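Side-chain contacts in FMN-dependent NADH:quinone oxidoreductase 1 (Bacillus anthracis, PDB 3U7I), which probably reduces electrophilic quinones and splits the azo bond of aromatic azo compounds at the expense of NADH, binding one FMN in each subunit of a homodimer: residues V53-D58 / Q79-R84; Q90-A95 / G136-G141; N119-R124 / K171-F176. One frame throughout, in Å; residues are numbered along the deposited sequence.

Contact 1 (V53-D58 / Q79-R84); sequences VVPMID and QKVTER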
ATOM      1  N   VAL C  53      17.079  -0.734  -6.580  1.00 24.51           N
ATOM      2  CA  VAL C  53      16.618  -2.014  -6.054  1.00 23.53           C
ATOM      3  C   VAL C  53      16.048  -1.806  -4.655  1.00 21.37           C
ATOM      4  O   VAL C  53      16.764  -1.414  -3.731  1.00 18.18           O
ATOM      5  CB  VAL C  53      17.745  -3.065  -6.021  1.00 24.14           C
ATOM      6  CG1 VAL C  53      17.213  -4.407  -5.539  1.00 22.52           C
ATOM      7  CG2 VAL C  53      18.361  -3.213  -7.398  1.00 26.34           C
ATOM      8  N   VAL C  54      14.744  -2.038  -4.520  1.00 19.66           N
ATOM      9  CA  VAL C  54      14.075  -1.975  -3.220  1.00 19.36           C
ATOM     10  C   VAL C  54      13.426  -3.326  -2.997  1.00 19.81           C
ATOM     11  O   VAL C  54      12.339  -3.590  -3.533  1.00 18.31           O
ATOM     12  CB  VAL C  54      13.011  -0.855  -3.167  1.00 18.41           C
ATOM     13  CG1 VAL C  54      12.304  -0.849  -1.818  1.00 16.84           C
ATOM     14  CG2 VAL C  54      13.645   0.518  -3.465  1.00 20.07           C
ATOM     15  N   PRO C  55      14.114  -4.209  -2.244  1.00 20.72           N
ATOM     16  CA  PRO C  55      13.638  -5.583  -2.042  1.00 23.23           C
ATOM     17  C   PRO C  55      12.210  -5.669  -1.496  1.00 21.68           C
ATOM     18  O   PRO C  55      11.821  -4.988  -0.546  1.00 22.91           O
ATOM     19  CB  PRO C  55      14.649  -6.159  -1.040  1.00 22.82           C
ATOM     20  CG  PRO C  55      15.913  -5.401  -1.334  1.00 19.28           C
ATOM     21  CD  PRO C  55      15.450  -3.998  -1.645  1.00 16.14           C
HETATM   22  N   MSE C  56      11.432  -6.529  -2.130  1.00 20.49           N
HETATM   23  CA  MSE C  56      10.090  -6.844  -1.694  1.00 19.38           C
HETATM   24  C   MSE C  56      10.154  -8.000  -0.691  1.00 25.36           C
HETATM   25  O   MSE C  56      10.962  -8.915  -0.862  1.00 28.89           O
HETATM   26  CB  MSE C  56       9.298  -7.283  -2.925  1.00 16.36           C
HETATM   27  CG  MSE C  56       7.908  -7.712  -2.651  1.00 16.37           C
HETATM   28 SE   MSE C  56       7.194  -8.423  -4.289  0.67 29.04          SE
HETATM   29  CE  MSE C  56       8.129 -10.146  -4.324  1.00 28.30           C
ATOM     30  N   ILE C  57       9.312  -7.980   0.347  1.00 22.50           N
ATOM     31  CA  ILE C  57       9.171  -9.162   1.212  1.00 21.42           C
ATOM     32  C   ILE C  57       8.587 -10.345   0.418  1.00 21.04           C
ATOM     33  O   ILE C  57       7.406 -10.339   0.040  1.00 23.69           O
ATOM     34  CB  ILE C  57       8.278  -8.901   2.468  1.00 19.38           C
ATOM     35  CG1 ILE C  57       8.902  -7.855   3.401  1.00 18.70           C
ATOM     36  CG2 ILE C  57       8.040 -10.200   3.247  1.00 19.63           C
ATOM     37  CD1 ILE C  57       7.974  -7.431   4.552  1.00 16.67           C
ATOM     38  N   ASP C  58       9.417 -11.349   0.151  1.00 21.67           N
ATOM     39  CA  ASP C  58       8.939 -12.590  -0.466  1.00 23.07           C
ATOM     40  C   ASP C  58       9.385 -13.816   0.343  1.00 23.10           C
ATOM     41  O   ASP C  58       9.934 -13.674   1.441  1.00 20.18           O
ATOM     42  CB  ASP C  58       9.387 -12.702  -1.938  1.00 25.48           C
ATOM     43  CG  ASP C  58      10.902 -12.576  -2.111  1.00 28.55           C
ATOM     44  OD1 ASP C  58      11.654 -12.831  -1.144  1.00 27.70           O
ATOM     45  OD2 ASP C  58      11.345 -12.219  -3.223  1.00 30.36           O
ATOM     46  N   GLN C  79      21.618 -13.874   1.746  1.00 30.52           N
ATOM     47  CA  GLN C  79      22.657 -12.933   2.139  1.00 34.33           C
ATOM     48  C   GLN C  79      22.585 -11.657   1.291  1.00 34.07           C
ATOM     49  O   GLN C  79      22.592 -10.540   1.817  1.00 31.54           O
ATOM     50  CB  GLN C  79      24.029 -13.602   1.997  1.00 41.12           C
ATOM     51  CG  GLN C  79      25.211 -12.704   2.281  1.00 47.40           C
ATOM     52  CD  GLN C  79      26.503 -13.263   1.714  1.00 53.61           C
ATOM     53  OE1 GLN C  79      26.642 -14.476   1.525  1.00 55.90           O
ATOM     54  NE2 GLN C  79      27.457 -12.377   1.430  1.00 53.87           N
ATOM     55  N   LYS C  80      22.489 -11.837  -0.025  1.00 35.99           N
ATOM     56  CA  LYS C  80      22.501 -10.726  -0.971  1.00 36.29           C
ATOM     57  C   LYS C  80      21.300  -9.786  -0.807  1.00 36.04           C
ATOM     58  O   LYS C  80      21.454  -8.561  -0.843  1.00 35.23           O
ATOM     59  CB  LYS C  80      22.584 -11.256  -2.405  1.00 39.19           C
ATOM     60  CG  LYS C  80      22.541 -10.189  -3.484  1.00 40.89           C
ATOM     61  CD  LYS C  80      22.168 -10.802  -4.831  1.00 45.64           C
ATOM     62  CE  LYS C  80      21.695  -9.747  -5.831  1.00 46.71           C
ATOM     63  NZ  LYS C  80      21.084 -10.346  -7.058  1.00 48.30           N
ATOM     64  N   VAL C  81      20.105 -10.346  -0.628  1.00 33.78           N
ATOM     65  CA  VAL C  81      18.921  -9.499  -0.463  1.00 30.61           C
ATOM     66  C   VAL C  81      18.921  -8.743   0.871  1.00 25.57           C
ATOM     67  O   VAL C  81      18.622  -7.547   0.895  1.00 23.18           O
ATOM     68  CB  VAL C  81      17.582 -10.265  -0.686  1.00 24.33           C
ATOM     69  CG1 VAL C  81      17.409 -11.376   0.342  1.00 27.12           C
ATOM     70  CG2 VAL C  81      16.394  -9.291  -0.658  1.00 20.82           C
ATOM     71  N   THR C  82      19.282  -9.422   1.963  1.00 26.61           N
ATOM     72  CA  THR C  82      19.341  -8.777   3.290  1.00 28.98           C
ATOM     73  C   THR C  82      20.425  -7.691   3.412  1.00 26.32           C
ATOM     74  O   THR C  82      20.262  -6.717   4.159  1.00 22.72           O
ATOM     75  CB  THR C  82      19.479  -9.805   4.462  1.00 28.75           C
ATOM     76  OG1 THR C  82      20.593 -10.673   4.231  1.00 28.53           O
ATOM     77  CG2 THR C  82      18.201 -10.639   4.615  1.00 29.64           C
ATOM     78  N   GLU C  83      21.526  -7.860   2.684  1.00 27.33           N
ATOM     79  CA  GLU C  83      22.567  -6.836   2.624  1.00 29.31           C
ATOM     80  C   GLU C  83      22.036  -5.547   1.995  1.00 26.99           C
ATOM     81  O   GLU C  83      22.325  -4.448   2.474  1.00 25.73           O
ATOM     82  CB  GLU C  83      23.791  -7.351   1.861  1.00 35.55           C
ATOM     83  CG  GLU C  83      24.710  -8.224   2.711  1.00 45.22           C
ATOM     84  CD  GLU C  83      25.693  -9.050   1.888  1.00 50.55           C
ATOM     85  OE1 GLU C  83      25.912  -8.722   0.698  1.00 52.17           O
ATOM     86  OE2 GLU C  83      26.242 -10.034   2.440  1.00 50.24           O
ATOM     87  N   ARG C  84      21.250  -5.688   0.929  1.00 25.33           N
ATOM     88  CA  ARG C  84      20.610  -4.540   0.288  1.00 22.74           C
ATOM     89  C   ARG C  84      19.532  -3.894   1.190  1.00 22.59           C
ATOM     90  O   ARG C  84      19.430  -2.661   1.267  1.00 22.36           O
ATOM     91  CB  ARG C  84      20.030  -4.948  -1.075  1.00 20.69           C
ATOM     92  CG  ARG C  84      19.266  -3.849  -1.792  1.00 21.43           C
ATOM     93  CD  ARG C  84      20.118  -2.601  -1.998  1.00 20.49           C
ATOM     94  NE  ARG C  84      19.318  -1.537  -2.598  1.00 19.22           N
ATOM     95  CZ  ARG C  84      19.581  -0.236  -2.494  1.00 21.47           C
ATOM     96  NH1 ARG C  84      20.637   0.182  -1.798  1.00 22.01           N
ATOM     97  NH2 ARG C  84      18.775   0.648  -3.072  1.00 18.30           N
TER

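Contact 2 (Q90-A95 / G136-G141); sequences QQFKSA and GLLKDG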
ATOM      1  N   GLN C  90      19.978   1.609   6.705  1.00 17.83           N
ATOM      2  CA  GLN C  90      21.030   2.457   7.266  1.00 19.67           C
ATOM      3  C   GLN C  90      21.060   3.837   6.601  1.00 17.73           C
ATOM      4  O   GLN C  90      21.356   4.838   7.259  1.00 19.04           O
ATOM      5  CB  GLN C  90      22.391   1.755   7.249  1.00 23.80           C
ATOM      6  CG  GLN C  90      22.418   0.513   8.136  1.00 29.57           C
ATOM      7  CD  GLN C  90      22.041   0.805   9.592  1.00 32.80           C
ATOM      8  OE1 GLN C  90      22.513   1.782  10.184  1.00 37.13           O
ATOM      9  NE2 GLN C  90      21.199  -0.050  10.175  1.00 28.39           N
ATOM     10  N   GLN C  91      20.717   3.894   5.315  1.00 16.34           N
ATOM     11  CA  GLN C  91      20.540   5.181   4.629  1.00 18.30           C
ATOM     12  C   GLN C  91      19.380   5.987   5.247  1.00 17.51           C
ATOM     13  O   GLN C  91      19.522   7.176   5.548  1.00 16.10           O
ATOM     14  CB  GLN C  91      20.334   4.980   3.123  1.00 17.89           C
ATOM     15  CG  GLN C  91      20.002   6.260   2.350  1.00 20.04           C
ATOM     16  CD  GLN C  91      19.732   6.016   0.865  1.00 21.37           C
ATOM     17  OE1 GLN C  91      18.899   5.177   0.494  1.00 18.47           O
ATOM     18  NE2 GLN C  91      20.440   6.750   0.011  1.00 20.11           N
ATOM     19  N   PHE C  92      18.236   5.335   5.438  1.00 18.15           N
ATOM     20  CA  PHE C  92      17.095   5.961   6.113  1.00 17.31           C
ATOM     21  C   PHE C  92      17.471   6.516   7.508  1.00 17.56           C
ATOM     22  O   PHE C  92      17.151   7.656   7.845  1.00 17.35           O
ATOM     23  CB  PHE C  92      15.899   4.983   6.194  1.00 15.08           C
ATOM     24  CG  PHE C  92      14.699   5.558   6.889  1.00 16.16           C
ATOM     25  CD1 PHE C  92      13.804   6.371   6.201  1.00 19.44           C
ATOM     26  CD2 PHE C  92      14.474   5.307   8.228  1.00 17.24           C
ATOM     27  CE1 PHE C  92      12.701   6.917   6.841  1.00 20.62           C
ATOM     28  CE2 PHE C  92      13.375   5.853   8.878  1.00 18.48           C
ATOM     29  CZ  PHE C  92      12.488   6.658   8.184  1.00 19.06           C
ATOM     30  N   LYS C  93      18.145   5.713   8.321  1.00 17.23           N
ATOM     31  CA  LYS C  93      18.500   6.147   9.672  1.00 17.57           C
ATOM     32  C   LYS C  93      19.483   7.320   9.695  1.00 17.03           C
ATOM     33  O   LYS C  93      19.570   8.043  10.688  1.00 16.32           O
ATOM     34  CB  LYS C  93      19.041   4.971  10.500  1.00 16.99           C
ATOM     35  CG  LYS C  93      17.976   3.927  10.838  1.00 19.46           C
ATOM     36  CD  LYS C  93      18.512   2.794  11.713  1.00 23.13           C
ATOM     37  CE  LYS C  93      18.925   3.300  13.087  1.00 27.50           C
ATOM     38  NZ  LYS C  93      19.389   2.192  13.961  1.00 29.96           N
ATOM     39  N   SER C  94      20.221   7.510   8.602  1.00 18.63           N
ATOM     40  CA  SER C  94      21.305   8.499   8.586  1.00 19.06           C
ATOM     41  C   SER C  94      20.796   9.912   8.333  1.00 16.70           C
ATOM     42  O   SER C  94      21.516  10.878   8.574  1.00 18.37           O
ATOM     43  CB  SER C  94      22.341   8.146   7.517  1.00 19.90           C
ATOM     44  OG  SER C  94      21.828   8.400   6.219  1.00 20.00           O
ATOM     45  N   ALA C  95      19.560  10.009   7.835  1.00 16.47           N
ATOM     46  CA  ALA C  95      18.925  11.280   7.476  1.00 15.70           C
ATOM     47  C   ALA C  95      18.073  11.857   8.615  1.00 18.61           C
ATOM     48  O   ALA C  95      17.405  11.114   9.336  1.00 17.89           O
ATOM     49  CB  ALA C  95      18.058  11.083   6.231  1.00 12.87           C
ATOM     50  N   GLY C 136       8.667   3.774  18.919  1.00 22.07           N
ATOM     51  CA  GLY C 136       9.599   4.183  17.880  1.00 18.87           C
ATOM     52  C   GLY C 136      10.945   4.565  18.471  1.00 22.00           C
ATOM     53  O   GLY C 136      11.014   5.053  19.606  1.00 21.82           O
ATOM     54  N   LEU C 137      12.012   4.335  17.705  1.00 21.68           N
ATOM     55  CA  LEU C 137      13.374   4.603  18.163  1.00 22.30           C
ATOM     56  C   LEU C 137      13.982   5.870  17.561  1.00 25.61           C
ATOM     57  O   LEU C 137      15.082   6.269  17.936  1.00 29.79           O
ATOM     58  CB  LEU C 137      14.278   3.401  17.867  1.00 21.95           C
ATOM     59  CG  LEU C 137      13.928   2.125  18.620  1.00 20.64           C
ATOM     60  CD1 LEU C 137      14.964   1.066  18.348  1.00 21.94           C
ATOM     61  CD2 LEU C 137      13.831   2.416  20.115  1.00 24.21           C
ATOM     62  N   LEU C 138      13.274   6.498  16.625  1.00 26.01           N
ATOM     63  CA  LEU C 138      13.777   7.709  15.984  1.00 24.56           C
ATOM     64  C   LEU C 138      13.069   8.950  16.517  1.00 25.75           C
ATOM     65  O   LEU C 138      12.535   9.750  15.744  1.00 27.53           O
ATOM     66  CB  LEU C 138      13.612   7.624  14.464  1.00 24.23           C
ATOM     67  CG  LEU C 138      14.233   6.400  13.780  1.00 23.59           C
ATOM     68  CD1 LEU C 138      13.975   6.450  12.283  1.00 22.99           C
ATOM     69  CD2 LEU C 138      15.723   6.286  14.069  1.00 20.00           C
ATOM     70  N   LYS C 139      13.071   9.108  17.836  1.00 24.37           N
ATOM     71  CA  LYS C 139      12.405  10.237  18.473  1.00 29.83           C
ATOM     72  C   LYS C 139      13.401  11.359  18.752  1.00 30.48           C
ATOM     73  O   LYS C 139      13.557  11.782  19.892  1.00 33.11           O
ATOM     74  CB  LYS C 139      11.727   9.790  19.773  1.00 34.18           C
ATOM     75  CG  LYS C 139      10.915   8.506  19.628  1.00 36.75           C
ATOM     76  CD  LYS C 139       9.650   8.525  20.474  1.00 39.21           C
ATOM     77  CE  LYS C 139       8.796   7.289  20.197  1.00 41.29           C
ATOM     78  NZ  LYS C 139       7.344   7.608  20.044  1.00 41.40           N
ATOM     79  N   ASP C 140      14.066  11.843  17.705  1.00 28.87           N
ATOM     80  CA  ASP C 140      15.149  12.815  17.861  1.00 29.51           C
ATOM     81  C   ASP C 140      15.013  14.078  16.993  1.00 27.75           C
ATOM     82  O   ASP C 140      16.021  14.670  16.596  1.00 28.33           O
ATOM     83  CB  ASP C 140      16.509  12.143  17.610  1.00 30.76           C
ATOM     84  CG  ASP C 140      16.485  11.180  16.425  1.00 31.08           C
ATOM     85  OD1 ASP C 140      17.486  10.469  16.211  1.00 33.26           O
ATOM     86  OD2 ASP C 140      15.463  11.114  15.715  1.00 28.09           O
ATOM     87  N   GLY C 141      13.779  14.491  16.706  1.00 24.66           N
ATOM     88  CA  GLY C 141      13.540  15.746  16.004  1.00 25.50           C
ATOM     89  C   GLY C 141      13.727  15.731  14.487  1.00 26.01           C
ATOM     90  O   GLY C 141      14.035  16.761  13.876  1.00 23.72           O
TER

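Contact 3 (N119-R124 / K171-F176); sequences NIMIAR and KAMFNF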
ATOM      1  N   ASN C 119      11.344  -2.164   4.271  1.00 15.48           N
ATOM      2  CA  ASN C 119      12.803  -2.114   4.444  1.00 16.47           C
ATOM      3  C   ASN C 119      13.243  -1.293   5.662  1.00 17.57           C
ATOM      4  O   ASN C 119      14.271  -1.582   6.278  1.00 16.88           O
ATOM      5  CB  ASN C 119      13.465  -1.529   3.193  1.00 14.48           C
ATOM      6  CG  ASN C 119      13.640  -2.551   2.084  1.00 17.67           C
ATOM      7  OD1 ASN C 119      14.729  -3.093   1.902  1.00 17.64           O
ATOM      8  ND2 ASN C 119      12.570  -2.810   1.328  1.00 16.26           N
ATOM      9  N   ILE C 120      12.460  -0.267   6.005  1.00 17.09           N
ATOM     10  CA  ILE C 120      12.861   0.682   7.045  1.00 14.85           C
ATOM     11  C   ILE C 120      12.146   0.510   8.395  1.00 16.66           C
ATOM     12  O   ILE C 120      12.610   1.035   9.410  1.00 17.52           O
ATOM     13  CB  ILE C 120      12.704   2.140   6.564  1.00 14.67           C
ATOM     14  CG1 ILE C 120      11.224   2.474   6.374  1.00 17.13           C
ATOM     15  CG2 ILE C 120      13.514   2.371   5.274  1.00 14.74           C
ATOM     16  CD1 ILE C 120      10.945   3.942   6.295  1.00 22.34           C
HETATM   17  N   MSE C 121      11.023  -0.206   8.422  1.00 14.50           N
HETATM   18  CA  MSE C 121      10.382  -0.505   9.712  1.00 18.02           C
HETATM   19  C   MSE C 121      10.893  -1.832  10.253  1.00 19.89           C
HETATM   20  O   MSE C 121      10.337  -2.898   9.945  1.00 21.92           O
HETATM   21  CB  MSE C 121       8.856  -0.505   9.609  1.00 18.28           C
HETATM   22  CG  MSE C 121       8.272   0.879   9.401  1.00 17.51           C
HETATM   23 SE   MSE C 121       6.364   0.813   9.271  0.60 24.66          SE
HETATM   24  CE  MSE C 121       5.973   0.173  11.076  1.00 18.11           C
ATOM     25  N   ILE C 122      11.961  -1.749  11.052  1.00 19.31           N
ATOM     26  CA  ILE C 122      12.715  -2.915  11.507  1.00 21.40           C
ATOM     27  C   ILE C 122      12.889  -2.861  13.024  1.00 22.66           C
ATOM     28  O   ILE C 122      13.322  -1.839  13.561  1.00 20.73           O
ATOM     29  CB  ILE C 122      14.113  -2.967  10.826  1.00 17.44           C
ATOM     30  CG1 ILE C 122      13.968  -3.006   9.300  1.00 19.09           C
ATOM     31  CG2 ILE C 122      14.933  -4.155  11.306  1.00 19.45           C
ATOM     32  CD1 ILE C 122      13.296  -4.240   8.788  1.00 20.74           C
ATOM     33  N   ALA C 123      12.542  -3.953  13.709  1.00 24.67           N
ATOM     34  CA  ALA C 123      12.640  -4.012  15.167  1.00 23.33           C
ATOM     35  C   ALA C 123      14.094  -3.907  15.623  1.00 25.42           C
ATOM     36  O   ALA C 123      15.005  -4.420  14.964  1.00 26.44           O
ATOM     37  CB  ALA C 123      11.993  -5.286  15.705  1.00 26.56           C
ATOM     38  N   ARG C 124      14.303  -3.237  16.751  1.00 27.98           N
ATOM     39  CA  ARG C 124      15.648  -3.018  17.279  1.00 31.47           C
ATOM     40  C   ARG C 124      16.433  -1.973  16.472  1.00 30.14           C
ATOM     41  O   ARG C 124      17.564  -1.622  16.835  1.00 33.01           O
ATOM     42  CB  ARG C 124      16.420  -4.346  17.361  1.00 39.33           C
ATOM     43  CG  ARG C 124      16.028  -5.241  18.551  1.00 48.69           C
ATOM     44  CD  ARG C 124      16.393  -6.708  18.321  1.00 55.46           C
ATOM     45  NE  ARG C 124      17.795  -6.879  17.945  1.00 62.65           N
ATOM     46  CZ  ARG C 124      18.222  -7.715  17.000  1.00 66.64           C
ATOM     47  NH1 ARG C 124      19.519  -7.803  16.721  1.00 68.65           N
ATOM     48  NH2 ARG C 124      17.355  -8.465  16.332  1.00 66.49           N
ATOM     49  N   LYS C 171       1.651   9.568   7.633  1.00 15.96           N
ATOM     50  CA  LYS C 171       1.701  10.352   8.868  1.00 15.30           C
ATOM     51  C   LYS C 171       1.752   9.437  10.099  1.00 18.04           C
ATOM     52  O   LYS C 171       2.569   9.636  11.014  1.00 17.58           O
ATOM     53  CB  LYS C 171       0.482  11.271   8.977  1.00 17.55           C
ATOM     54  CG  LYS C 171       0.600  12.306  10.097  1.00 19.85           C
ATOM     55  CD  LYS C 171      -0.664  13.120  10.235  1.00 23.88           C
ATOM     56  CE  LYS C 171      -0.457  14.256  11.212  1.00 28.40           C
ATOM     57  NZ  LYS C 171      -1.757  14.900  11.529  1.00 32.62           N
ATOM     58  N   ALA C 172       0.864   8.439  10.109  1.00 19.26           N
ATOM     59  CA  ALA C 172       0.752   7.481  11.215  1.00 19.06           C
ATOM     60  C   ALA C 172       2.051   6.718  11.463  1.00 18.80           C
ATOM     61  O   ALA C 172       2.540   6.669  12.605  1.00 19.58           O
ATOM     62  CB  ALA C 172      -0.407   6.498  10.966  1.00 17.98           C
HETATM   63  N   MSE C 173       2.598   6.121  10.398  1.00 13.69           N
HETATM   64  CA  MSE C 173       3.804   5.307  10.510  1.00 15.88           C
HETATM   65  C   MSE C 173       4.969   6.159  10.987  1.00 18.37           C
HETATM   66  O   MSE C 173       5.711   5.772  11.896  1.00 16.67           O
HETATM   67  CB  MSE C 173       4.153   4.651   9.180  1.00 13.61           C
HETATM   68  CG  MSE C 173       3.136   3.602   8.738  1.00 15.23           C
HETATM   69 SE   MSE C 173       2.841   2.182  10.047  0.71 20.43          SE
HETATM   70  CE  MSE C 173       1.165   2.790  10.814  1.00 15.88           C
ATOM     71  N   PHE C 174       5.132   7.332  10.385  1.00 17.61           N
ATOM     72  CA  PHE C 174       6.283   8.147  10.756  1.00 16.49           C
ATOM     73  C   PHE C 174       6.160   8.704  12.155  1.00 17.67           C
ATOM     74  O   PHE C 174       7.164   8.791  12.862  1.00 16.97           O
ATOM     75  CB  PHE C 174       6.636   9.184   9.687  1.00 17.15           C
ATOM     76  CG  PHE C 174       7.230   8.557   8.458  1.00 21.90           C
ATOM     77  CD1 PHE C 174       8.561   8.181   8.436  1.00 25.97           C
ATOM     78  CD2 PHE C 174       6.437   8.267   7.356  1.00 22.73           C
ATOM     79  CE1 PHE C 174       9.101   7.569   7.320  1.00 27.88           C
ATOM     80  CE2 PHE C 174       6.969   7.657   6.237  1.00 23.74           C
ATOM     81  CZ  PHE C 174       8.300   7.303   6.218  1.00 26.90           C
ATOM     82  N   ASN C 175       4.934   9.024  12.573  1.00 17.68           N
ATOM     83  CA  ASN C 175       4.707   9.458  13.952  1.00 22.95           C
ATOM     84  C   ASN C 175       5.041   8.331  14.925  1.00 22.16           C
ATOM     85  O   ASN C 175       5.667   8.541  15.976  1.00 21.31           O
ATOM     86  CB  ASN C 175       3.282   9.955  14.177  1.00 27.99           C
ATOM     87  CG  ASN C 175       3.110  10.591  15.550  1.00 35.96           C
ATOM     88  OD1 ASN C 175       3.257  11.806  15.709  1.00 40.05           O
ATOM     89  ND2 ASN C 175       2.806   9.769  16.550  1.00 37.65           N
ATOM     90  N   PHE C 176       4.629   7.124  14.554  1.00 20.47           N
ATOM     91  CA  PHE C 176       4.997   5.939  15.313  1.00 21.67           C
ATOM     92  C   PHE C 176       6.519   5.818  15.484  1.00 21.35           C
ATOM     93  O   PHE C 176       7.007   5.610  16.594  1.00 23.20           O
ATOM     94  CB  PHE C 176       4.424   4.684  14.656  1.00 21.89           C
ATOM     95  CG  PHE C 176       4.952   3.413  15.233  1.00 21.20           C
ATOM     96  CD1 PHE C 176       4.737   3.105  16.571  1.00 21.43           C
ATOM     97  CD2 PHE C 176       5.659   2.520  14.439  1.00 20.97           C
ATOM     98  CE1 PHE C 176       5.224   1.926  17.113  1.00 21.75           C
ATOM     99  CE2 PHE C 176       6.149   1.339  14.973  1.00 21.74           C
ATOM    100  CZ  PHE C 176       5.933   1.044  16.314  1.00 21.07           C
TER

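Contact 1 (V53-D58 / Q79-R84)
Pro-55 and Val-81 bring the two backbones closest, CA to CA 6.8 Å, where the irregular segment 53-58 passes beside one turn of helix 76-94. The polar part of the contact lies at Val-53. Its carbonyl oxygen is gripped side-on by the guanidinium of Arg-84: NE donates to Val-53 O over 2.8 Å, and NH2 reaches that same oxygen at 3.0 Å. Both bonds are bent, with angles of 149° and 138° at the hydrogens, as expected when two N-H groups converge on a single acceptor. The oxygen sits close to the guanidinium plane, while the two nitrogens are tilted somewhat out of the carbonyl plane. In Arg-84 a bend at chi2 (57°) turns the outer end toward the Val-53 carbonyl. Nearer the backbone, the aliphatic stem of Arg-84 crosses the pyrrolidine ring of Pro-55 at about a right angle, with Arg-84 CG 3.7 Å from Pro-55 CG and 3.8 Å from Pro-55 CD. Val-81 sends its CG2 methyl to within 3.6 Å of Pro-55 CB, so Val-81 and Arg-84, three residues apart on the helix, both touch the proline. Met-85 and Ile-88 of the same helix also pack on this ring. The third guanidinium nitrogen, NH1, forms a salt bridge with Glu-87, and the two attachments together should fix the rotation of the group. The pair of N-H donors ties the loop before helix 59-68 to helix 76-94, and the positive charge would probably polarise the Val-53 carbonyl.

Contact 2 (Q90-A95 / G136-G141)
The Phe-92 ring is the flat group here: Leu-138 comes at it obliquely with one methyl, CD1, which lies 3.5 Å from the ring atom CE2, and Tyr-98, at the start of the next strand, stacks with the same ring. In this flavodoxin-like fold the pairing joins the last turns of helix 76-94 to the loop leading from strand 134-136 into strand 143-149 of the parallel sheet. The backbones stay well apart, 8.0 Å between the CA atoms of Lys-93 and Leu-138, and the gap is bridged by side chains. Phe-92 has CG anti to the backbone N (chi1 179°), which extends the ring away from its own helix and brings its far end near the leucine. The other Leu-138 methyl, CD2, faces the aliphatic part of Lys-93 more loosely, 4.5 Å from CE. Beyond that carbon the lysine chain ends in a salt bridge from NZ to Glu-125, so its hydrocarbon portion borders the leucine while the charge is met by a carboxylate. No hydrogen bond joins the two segments; Arg-142, directly after the segment 136-141, instead donates from NH2 to the Lys-93 carbonyl oxygen near the helix end. At the same helix end the Ser-94 hydroxyl OG donates to Gln-91 O over 2.7 Å, an oxygen that also accepts from the Ser-94 backbone N.

Contact 3 (N119-R124 / K171-F176)
Met-121 and Met-173, both selenomethionines, meet at their selenium ends, each brought there by its own set of torsions. Met-121 starts with CG anti to the carbonyl carbon (chi1 -70°), runs straight through chi2 and turns only at the last bond, so that it reaches across as a nearly extended arm. Met-173 leaves in the same way but bends at chi2 (-56°) and again at chi3, curling its selenium toward the incoming arm. The two side chains cross at about a right angle. Met-173 SE lies 3.9 Å from Met-121 SE and equally 3.9 Å from Met-121 CE, so one selenium rests against both the selenium and the terminal methyl of its partner. That methyl also reaches Phe-176, further along helix 165-177, and approaches the ring obliquely with Met-121 CE 4.1 Å from Phe-176 CE2. Beside this group, Ile-120 points its CD1 methyl at Phe-174, at 4.2 Å from CE1, across that side chain at roughly a right angle. Every touching residue is buried and the contact is wholly apolar, with no hydrogen bond between the segments. The backbones are held 8.8 Å apart at the CA atoms of Met-121 and Met-173, a spacing spanned by the two long side chains. Part of the cover comes from the second subunit: its Asn-106 packs on Met-121, its Phe-107 on Met-173, and the ring of its Trp-159 meets that of Phe-176. The contact joins the end of helix 111-120, where the chain leaves helical geometry at Met-121, to helix 165-177. These helices belong to neighbouring beta-alpha-beta crossovers, 97-103 to 143-149 and 143-149 to 181-187, and their packing, close to the dimer interface, is consistent with the flavodoxin-like fold.

Overall arrangement
From the N terminus, contact 1 closes first, a short loop that takes in helix 59-68 and ties the chain after strand 43-48 to helix 76-94. The same helix then opens contact 2, whose far segment is the loop before strand 143-149. Contact 3 opens inside that span and closes beyond it, on helix 165-177, so contacts 2 and 3 cross. They also touch: Phe-92 packs on both Ile-120 and Phe-174, so the two contacts share one apolar cluster. Contact 1 reaches contact 3 through a probable hydrogen bond from Asn-119 ND2 to Pro-55 O, 3.0 Å long. Contacts 1 and 3, but not contact 2, touch the second subunit.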